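Local coordinates for protein cellulase (PDB 5E09) that probably hydrolyses internal beta-1,4-glucosidic bonds of cellulose, as a salt-adapted family 5 endoglucanase that carries a family 46 carbohydrate-binding module, at residues A451-D456 / F514-G519; L347-D352 / Q430-P435. All coordinates share one frame; numbering follows the deposited sequence.

Interaction 1: A451-D456 / F514-G519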
ATOM      1  N   ALA A 451       7.312  28.125   7.027  1.00 38.69           N
ATOM      2  CA  ALA A 451       8.378  27.515   6.247  1.00 38.88           C
ATOM      3  C   ALA A 451       8.501  28.119   4.861  1.00 44.02           C
ATOM      4  O   ALA A 451       7.507  28.311   4.161  1.00 52.49           O
ATOM      5  CB  ALA A 451       8.151  26.017   6.140  1.00 41.68           C
ATOM      6  N   HIS A 452       9.732  28.424   4.473  1.00 46.03           N
ATOM      7  CA  HIS A 452      10.033  28.784   3.100  1.00 38.51           C
ATOM      8  C   HIS A 452      10.708  27.585   2.459  1.00 37.52           C
ATOM      9  O   HIS A 452      11.917  27.392   2.599  1.00 42.66           O
ATOM     10  CB  HIS A 452      10.925  30.024   3.033  1.00 41.10           C
ATOM     11  CG  HIS A 452      10.310  31.244   3.644  1.00 46.83           C
ATOM     12  ND1 HIS A 452       9.300  31.956   3.029  1.00 57.73           N
ATOM     13  CD2 HIS A 452      10.563  31.883   4.810  1.00 64.72           C
ATOM     14  CE1 HIS A 452       8.957  32.978   3.792  1.00 57.59           C
ATOM     15  NE2 HIS A 452       9.708  32.956   4.880  1.00 65.98           N
ATOM     16  N   PHE A 453       9.914  26.764   1.780  1.00 40.17           N
ATOM     17  CA  PHE A 453      10.401  25.505   1.231  1.00 32.78           C
ATOM     18  C   PHE A 453      11.353  25.731   0.059  1.00 46.99           C
ATOM     19  O   PHE A 453      12.252  24.915  -0.189  1.00 38.58           O
ATOM     20  CB  PHE A 453       9.226  24.619   0.802  1.00 45.43           C
ATOM     21  CG  PHE A 453       8.404  24.101   1.957  1.00 50.84           C
ATOM     22  CD1 PHE A 453       8.899  23.107   2.787  1.00 40.35           C
ATOM     23  CD2 PHE A 453       7.141  24.608   2.211  1.00 44.73           C
ATOM     24  CE1 PHE A 453       8.153  22.630   3.848  1.00 44.04           C
ATOM     25  CE2 PHE A 453       6.385  24.136   3.272  1.00 41.21           C
ATOM     26  CZ  PHE A 453       6.893  23.147   4.091  1.00 45.45           C
ATOM     27  N   ASN A 454      11.148  26.835  -0.656  1.00 32.34           N
ATOM     28  CA  ASN A 454      12.038  27.232  -1.741  1.00 40.00           C
ATOM     29  C   ASN A 454      12.294  26.126  -2.767  1.00 36.20           C
ATOM     30  O   ASN A 454      13.437  25.872  -3.142  1.00 43.02           O
ATOM     31  CB  ASN A 454      13.370  27.716  -1.160  1.00 34.58           C
ATOM     32  CG  ASN A 454      13.217  28.987  -0.358  1.00 40.74           C
ATOM     33  OD1 ASN A 454      12.287  29.760  -0.588  1.00 41.94           O
ATOM     34  ND2 ASN A 454      14.129  29.220   0.586  1.00 40.69           N
ATOM     35  N   GLY A 455      11.230  25.461  -3.205  1.00 41.63           N
ATOM     36  CA  GLY A 455      11.344  24.421  -4.215  1.00 39.70           C
ATOM     37  C   GLY A 455      11.848  23.084  -3.700  1.00 41.02           C
ATOM     38  O   GLY A 455      12.016  22.140  -4.466  1.00 43.18           O
ATOM     39  N   ASP A 456      12.084  22.991  -2.397  1.00 44.92           N
ATOM     40  CA  ASP A 456      12.600  21.756  -1.816  1.00 40.46           C
ATOM     41  C   ASP A 456      11.470  20.974  -1.137  1.00 40.61           C
ATOM     42  O   ASP A 456      10.371  21.497  -0.967  1.00 49.59           O
ATOM     43  CB  ASP A 456      13.719  22.071  -0.824  1.00 37.73           C
ATOM     44  CG  ASP A 456      14.775  20.992  -0.774  1.00 45.37           C
ATOM     45  OD1 ASP A 456      14.481  19.848  -1.186  1.00 38.91           O
ATOM     46  OD2 ASP A 456      15.897  21.291  -0.312  1.00 40.66           O
ATOM     47  N   PHE A 514      15.416  18.886  10.136  1.00 36.75           N
ATOM     48  CA  PHE A 514      14.668  18.509   8.939  1.00 33.70           C
ATOM     49  C   PHE A 514      15.598  18.102   7.791  1.00 39.71           C
ATOM     50  O   PHE A 514      16.490  18.863   7.394  1.00 36.20           O
ATOM     51  CB  PHE A 514      13.746  19.645   8.504  1.00 34.17           C
ATOM     52  CG  PHE A 514      12.641  19.930   9.483  1.00 37.10           C
ATOM     53  CD1 PHE A 514      11.446  19.233   9.416  1.00 31.28           C
ATOM     54  CD2 PHE A 514      12.803  20.884  10.478  1.00 40.30           C
ATOM     55  CE1 PHE A 514      10.425  19.488  10.315  1.00 39.15           C
ATOM     56  CE2 PHE A 514      11.787  21.147  11.385  1.00 42.76           C
ATOM     57  CZ  PHE A 514      10.594  20.444  11.302  1.00 39.46           C
ATOM     58  N   HIS A 515      15.389  16.883   7.294  1.00 33.41           N
ATOM     59  CA  HIS A 515      16.098  16.361   6.131  1.00 34.19           C
ATOM     60  C   HIS A 515      15.257  16.539   4.868  1.00 39.92           C
ATOM     61  O   HIS A 515      14.128  16.015   4.774  1.00 35.73           O
ATOM     62  CB  HIS A 515      16.437  14.874   6.307  1.00 32.97           C
ATOM     63  CG  HIS A 515      17.325  14.577   7.479  1.00 49.51           C
ATOM     64  ND1 HIS A 515      18.564  13.987   7.343  1.00 43.94           N
ATOM     65  CD2 HIS A 515      17.144  14.766   8.808  1.00 49.68           C
ATOM     66  CE1 HIS A 515      19.111  13.832   8.536  1.00 42.18           C
ATOM     67  NE2 HIS A 515      18.270  14.300   9.442  1.00 52.95           N
ATOM     68  N   PHE A 516      15.830  17.267   3.909  1.00 33.97           N
ATOM     69  CA  PHE A 516      15.214  17.537   2.611  1.00 39.59           C
ATOM     70  C   PHE A 516      15.805  16.646   1.523  1.00 39.28           C
ATOM     71  O   PHE A 516      16.923  16.154   1.657  1.00 36.07           O
ATOM     72  CB  PHE A 516      15.395  19.006   2.226  1.00 33.49           C
ATOM     73  CG  PHE A 516      14.635  19.955   3.093  1.00 36.51           C
ATOM     74  CD1 PHE A 516      15.127  20.328   4.334  1.00 33.80           C
ATOM     75  CD2 PHE A 516      13.425  20.480   2.668  1.00 33.86           C
ATOM     76  CE1 PHE A 516      14.420  21.201   5.139  1.00 39.35           C
ATOM     77  CE2 PHE A 516      12.716  21.359   3.470  1.00 39.20           C
ATOM     78  CZ  PHE A 516      13.213  21.715   4.706  1.00 32.87           C
ATOM     79  N   TRP A 517      15.061  16.457   0.438  1.00 36.87           N
ATOM     80  CA  TRP A 517      15.497  15.573  -0.644  1.00 43.13           C
ATOM     81  C   TRP A 517      16.618  16.153  -1.508  1.00 40.62           C
ATOM     82  O   TRP A 517      17.266  15.427  -2.257  1.00 44.92           O
ATOM     83  CB  TRP A 517      14.300  15.198  -1.519  1.00 40.34           C
ATOM     84  CG  TRP A 517      13.518  14.094  -0.895  1.00 48.64           C
ATOM     85  CD1 TRP A 517      12.281  14.181  -0.313  1.00 28.13           C
ATOM     86  CD2 TRP A 517      13.937  12.745  -0.742  1.00 37.53           C
ATOM     87  NE1 TRP A 517      11.902  12.954   0.177  1.00 36.78           N
ATOM     88  CE2 TRP A 517      12.916  12.039  -0.077  1.00 36.54           C
ATOM     89  CE3 TRP A 517      15.094  12.034  -1.114  1.00 30.62           C
ATOM     90  CZ2 TRP A 517      12.985  10.689   0.226  1.00 37.12           C
ATOM     91  CZ3 TRP A 517      15.176  10.688  -0.814  1.00 39.36           C
ATOM     92  CH2 TRP A 517      14.129  10.028  -0.150  1.00 34.99           C
ATOM     93  N   SER A 518      16.850  17.455  -1.401  1.00 47.36           N
ATOM     94  CA  SER A 518      18.002  18.077  -2.043  1.00 31.48           C
ATOM     95  C   SER A 518      19.303  17.641  -1.378  1.00 42.41           C
ATOM     96  O   SER A 518      20.372  17.682  -1.990  1.00 41.50           O
ATOM     97  CB  SER A 518      17.890  19.587  -1.977  1.00 41.21           C
ATOM     98  OG  SER A 518      18.122  20.020  -0.648  1.00 43.01           O
ATOM     99  N   GLY A 519      19.204  17.228  -0.120  1.00 45.25           N
ATOM    100  CA  GLY A 519      20.372  16.945   0.692  1.00 38.59           C
ATOM    101  C   GLY A 519      20.521  17.973   1.800  1.00 38.07           C
ATOM    102  O   GLY A 519      21.286  17.774   2.736  1.00 37.35           O
TER

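Interaction 2: L347-D352 / Q430-P435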
ATOM      1  N   LEU A 347      14.100  13.168  -9.058  1.00 39.42           N
ATOM      2  CA  LEU A 347      14.325  14.600  -8.944  1.00 34.69           C
ATOM      3  C   LEU A 347      15.703  14.996  -9.469  1.00 44.45           C
ATOM      4  O   LEU A 347      16.682  14.273  -9.288  1.00 38.86           O
ATOM      5  CB  LEU A 347      14.196  15.049  -7.486  1.00 36.09           C
ATOM      6  CG  LEU A 347      12.916  14.688  -6.730  1.00 43.44           C
ATOM      7  CD1 LEU A 347      12.979  15.237  -5.314  1.00 37.72           C
ATOM      8  CD2 LEU A 347      11.676  15.206  -7.457  1.00 41.68           C
ATOM      9  N   ILE A 348      15.761  16.156 -10.117  1.00 45.67           N
ATOM     10  CA  ILE A 348      17.015  16.796 -10.486  1.00 33.31           C
ATOM     11  C   ILE A 348      17.057  18.183  -9.862  1.00 44.16           C
ATOM     12  O   ILE A 348      16.275  19.060 -10.235  1.00 44.68           O
ATOM     13  CB  ILE A 348      17.165  16.931 -12.002  1.00 35.09           C
ATOM     14  CG1 ILE A 348      17.155  15.559 -12.669  1.00 41.25           C
ATOM     15  CG2 ILE A 348      18.435  17.695 -12.349  1.00 46.16           C
ATOM     16  CD1 ILE A 348      17.100  15.640 -14.177  1.00 41.50           C
ATOM     17  N   HIS A 349      17.962  18.386  -8.912  1.00 46.38           N
ATOM     18  CA  HIS A 349      18.053  19.669  -8.229  1.00 47.30           C
ATOM     19  C   HIS A 349      19.107  20.587  -8.832  1.00 47.33           C
ATOM     20  O   HIS A 349      20.243  20.183  -9.075  1.00 44.29           O
ATOM     21  CB  HIS A 349      18.352  19.470  -6.744  1.00 39.43           C
ATOM     22  CG  HIS A 349      17.315  18.661  -6.026  1.00 38.05           C
ATOM     23  ND1 HIS A 349      17.398  17.295  -5.906  1.00 35.57           N
ATOM     24  CD2 HIS A 349      16.170  19.034  -5.409  1.00 33.21           C
ATOM     25  CE1 HIS A 349      16.346  16.854  -5.231  1.00 41.51           C
ATOM     26  NE2 HIS A 349      15.587  17.885  -4.922  1.00 35.99           N
ATOM     27  N   VAL A 350      18.712  21.831  -9.056  1.00 40.00           N
ATOM     28  CA  VAL A 350      19.630  22.867  -9.482  1.00 36.40           C
ATOM     29  C   VAL A 350      19.498  24.060  -8.541  1.00 40.22           C
ATOM     30  O   VAL A 350      18.406  24.594  -8.350  1.00 44.61           O
ATOM     31  CB  VAL A 350      19.358  23.295 -10.933  1.00 46.02           C
ATOM     32  CG1 VAL A 350      20.130  24.555 -11.280  1.00 42.77           C
ATOM     33  CG2 VAL A 350      19.699  22.158 -11.896  1.00 44.16           C
ATOM     34  N   ARG A 351      20.609  24.463  -7.937  1.00 41.32           N
ATOM     35  CA  ARG A 351      20.599  25.598  -7.027  1.00 44.70           C
ATOM     36  C   ARG A 351      20.421  26.906  -7.790  1.00 43.93           C
ATOM     37  O   ARG A 351      21.206  27.222  -8.675  1.00 51.49           O
ATOM     38  CB  ARG A 351      21.883  25.630  -6.202  1.00 40.66           C
ATOM     39  CG  ARG A 351      21.850  24.706  -5.002  1.00 46.41           C
ATOM     40  CD  ARG A 351      20.910  25.247  -3.934  1.00 58.66           C
ATOM     41  NE  ARG A 351      21.511  26.360  -3.211  1.00 65.94           N
ATOM     42  CZ  ARG A 351      21.838  26.319  -1.924  1.00 54.49           C
ATOM     43  NH1 ARG A 351      21.600  25.224  -1.213  1.00 51.24           N
ATOM     44  NH2 ARG A 351      22.390  27.376  -1.347  1.00 47.13           N
ATOM     45  N   ASP A 352      19.380  27.658  -7.452  1.00 44.92           N
ATOM     46  CA  ASP A 352      19.135  28.943  -8.096  1.00 49.85           C
ATOM     47  C   ASP A 352      20.217  29.927  -7.672  1.00 51.00           C
ATOM     48  O   ASP A 352      20.577  29.993  -6.495  1.00 58.82           O
ATOM     49  CB  ASP A 352      17.742  29.473  -7.737  1.00 42.47           C
ATOM     50  CG  ASP A 352      17.391  30.753  -8.476  1.00 57.49           C
ATOM     51  OD1 ASP A 352      17.235  30.708  -9.717  1.00 57.89           O
ATOM     52  OD2 ASP A 352      17.257  31.804  -7.812  1.00 56.86           O
ATOM     53  N   GLN A 430      13.935  20.401 -10.455  1.00 37.10           N
ATOM     54  CA  GLN A 430      13.648  21.317  -9.356  1.00 35.01           C
ATOM     55  C   GLN A 430      14.664  22.455  -9.248  1.00 44.04           C
ATOM     56  O   GLN A 430      15.847  22.210  -9.006  1.00 41.43           O
ATOM     57  CB  GLN A 430      13.610  20.556  -8.022  1.00 41.48           C
ATOM     58  CG  GLN A 430      12.614  19.405  -7.949  1.00 42.28           C
ATOM     59  CD  GLN A 430      11.173  19.862  -8.108  1.00 49.00           C
ATOM     60  OE1 GLN A 430      10.508  19.510  -9.081  1.00 54.95           O
ATOM     61  NE2 GLN A 430      10.688  20.647  -7.156  1.00 30.66           N
ATOM     62  N   ASN A 431      14.203  23.693  -9.414  1.00 39.31           N
ATOM     63  CA  ASN A 431      15.012  24.860  -9.077  1.00 35.46           C
ATOM     64  C   ASN A 431      14.864  25.147  -7.589  1.00 38.22           C
ATOM     65  O   ASN A 431      13.801  25.560  -7.141  1.00 39.75           O
ATOM     66  CB  ASN A 431      14.594  26.086  -9.902  1.00 36.98           C
ATOM     67  CG  ASN A 431      15.668  27.174  -9.936  1.00 46.14           C
ATOM     68  OD1 ASN A 431      16.826  26.935  -9.584  1.00 52.41           O
ATOM     69  ND2 ASN A 431      15.284  28.373 -10.369  1.00 37.18           N
ATOM     70  N   VAL A 432      15.915  24.923  -6.813  1.00 35.97           N
ATOM     71  CA  VAL A 432      15.792  25.112  -5.377  1.00 40.73           C
ATOM     72  C   VAL A 432      16.676  26.219  -4.836  1.00 41.90           C
ATOM     73  O   VAL A 432      17.662  26.629  -5.454  1.00 44.07           O
ATOM     74  CB  VAL A 432      16.122  23.814  -4.605  1.00 40.17           C
ATOM     75  CG1 VAL A 432      15.190  22.693  -5.033  1.00 35.47           C
ATOM     76  CG2 VAL A 432      17.572  23.422  -4.816  1.00 31.89           C
ATOM     77  N   ASP A 433      16.278  26.710  -3.674  1.00 40.09           N
ATOM     78  CA  ASP A 433      17.139  27.492  -2.818  1.00 39.30           C
ATOM     79  C   ASP A 433      17.178  26.787  -1.469  1.00 48.23           C
ATOM     80  O   ASP A 433      16.378  25.875  -1.210  1.00 43.20           O
ATOM     81  CB  ASP A 433      16.624  28.920  -2.678  1.00 54.28           C
ATOM     82  CG  ASP A 433      17.731  29.946  -2.750  1.00 68.58           C
ATOM     83  OD1 ASP A 433      18.773  29.745  -2.082  1.00 58.95           O
ATOM     84  OD2 ASP A 433      17.556  30.946  -3.482  1.00 67.76           O
ATOM     85  N   GLU A 434      18.098  27.195  -0.607  1.00 44.16           N
ATOM     86  CA  GLU A 434      18.158  26.625   0.729  1.00 54.68           C
ATOM     87  C   GLU A 434      16.883  26.946   1.505  1.00 51.81           C
ATOM     88  O   GLU A 434      16.550  28.121   1.689  1.00 44.65           O
ATOM     89  CB  GLU A 434      19.373  27.153   1.475  1.00 53.50           C
ATOM     90  CG  GLU A 434      19.464  26.695   2.915  1.00 60.20           C
ATOM     91  CD  GLU A 434      20.342  27.607   3.755  1.00 91.54           C
ATOM     92  OE1 GLU A 434      20.114  28.839   3.751  1.00 83.69           O
ATOM     93  OE2 GLU A 434      21.272  27.092   4.413  1.00 87.82           O
ATOM     94  N   PRO A 435      16.167  25.900   1.963  1.00 43.47           N
ATOM     95  CA  PRO A 435      14.909  26.098   2.700  1.00 46.44           C
ATOM     96  C   PRO A 435      15.116  26.857   4.017  1.00 44.98           C
ATOM     97  O   PRO A 435      16.172  26.756   4.640  1.00 48.33           O
ATOM     98  CB  PRO A 435      14.408  24.665   2.950  1.00 33.75           C
ATOM     99  CG  PRO A 435      15.605  23.800   2.833  1.00 47.67           C
ATOM    100  CD  PRO A 435      16.521  24.474   1.839  1.00 41.87           C
TER

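Interaction 1: A451-D456 / F514-G519
Asp456 and Ser518 meet through a carboxylate gripped by a hydroxyl and, more loosely, by a backbone amide. Ser518 OG donates to Asp456 OD2 over 2.6 Å, arriving on the syn side of the carboxylate and 15° out of its plane. The hydroxyl is set between its own backbone N and carbonyl carbon (chi1 72°), and it is also hydrogen-bonded to the backbone N of Glu520. The other oxygen, Asp456 OD1, receives a weak bond from Ser518 N at 3.4 Å and has a further partner next to the segments. The same side chain packs against Phe516: Asp456 OD2 sits 3.5 Å from Phe516 CB, and Asp456 CG is set obliquely to the ring. The two phenylalanines meet rim to rim, Phe453 CD1 lying 4.3 Å from Phe516 CE2 with each atom near the plane of the other ring, while Ala451 CB, in the same segment as Phe453, lies over one face of that ring, offset toward its rim. The residues lie on a type I' turn from Phe453 to Asp456 and a type I turn from Phe516 to Gly519, which follow strands 447-452 and 509-516 at one end of the antiparallel beta-sheet carbohydrate-binding module.

Interaction 2: L347-D352 / Q430-P435
Val350 and Asn431 are bridged partners in two parallel strands, with His349 opposite Gln430 and Arg351 opposite Val432 in the flanking positions. Four backbone bonds knit the pair: Ile348 O receives Gln430 N, Gln430 O receives Val350 N, Val350 O receives Val432 N and Val432 O receives Asp352 N, the last a nearly straight bond of 2.8 Å.

On the face carrying His349, Gln430, Arg351 and Val432, the imidazole points its edge at valine: Val432 CG1 lies in the ring plane, 3.8 Å from His349 CD2. The same ring carbon, His349 CD2, is 4.0 Å from Gln430 CB, and Gln430 OE1 is hydrogen-bonded to Thr411 OG1. Arg351 crosses Val432 at about a right angle, with Arg351 CD 3.9 Å from Val432 CG2. The arginine chain is bent at chi2 and chi3; Glu434 N lies 4.0 Å above the guanidinium plane, over its centre. The charged end has its salt bridge with Glu520; Asp433 is near but well out of the guanidinium plane.

On the face of Val350 and Asn431, Asn431 CG is anti to the backbone N (chi1 -161°), and Asn431 ND2 reaches Asp352 OD1, in the loop after the strand, over 3.1 Å. The oxygen is approached from above the carboxylate plane, 47° out of it, although it lies near the plane of the amide. In the second shell, Gly407 N also binds Asp352 OD1 and Glu408 O accepts from Asn431 ND2, fixing both groups against the segment that leads into strand 410-419.

Strand 347-351 is an outermost strand of a mixed sheet, and strand 425-432 separates it from strand 410-419. Ile348 packs on Ile361 of strand 359-364 in the four-stranded antiparallel sheet, consistent with two sheets facing each other in an E-set (immunoglobulin-like) beta-sandwich.

How the interactions relate
Interactions 1 and 2 show how consecutive beta modules can be joined by a short connection that takes part in the packing of both. Their centres lie about 9 Å apart, and they touch. The 430-435 segment leaves the sheet of interaction 2 and runs beside the turn of interaction 1: Asn454 O lies 3.0 Å from Asp433 N, and Asn454 ND2 lies 2.9 Å from Glu434 O, both probable hydrogen bonds. Gly455 O packs against Val432 CG1 at 3.3 Å. Glu520 adds a further tie, its side chain pairing with Arg351 while its backbone N binds Ser518 OG. Both lie outside the barrel that probably holds the active site, yet Trp517 and Leu347 touch Gln285 of that domain.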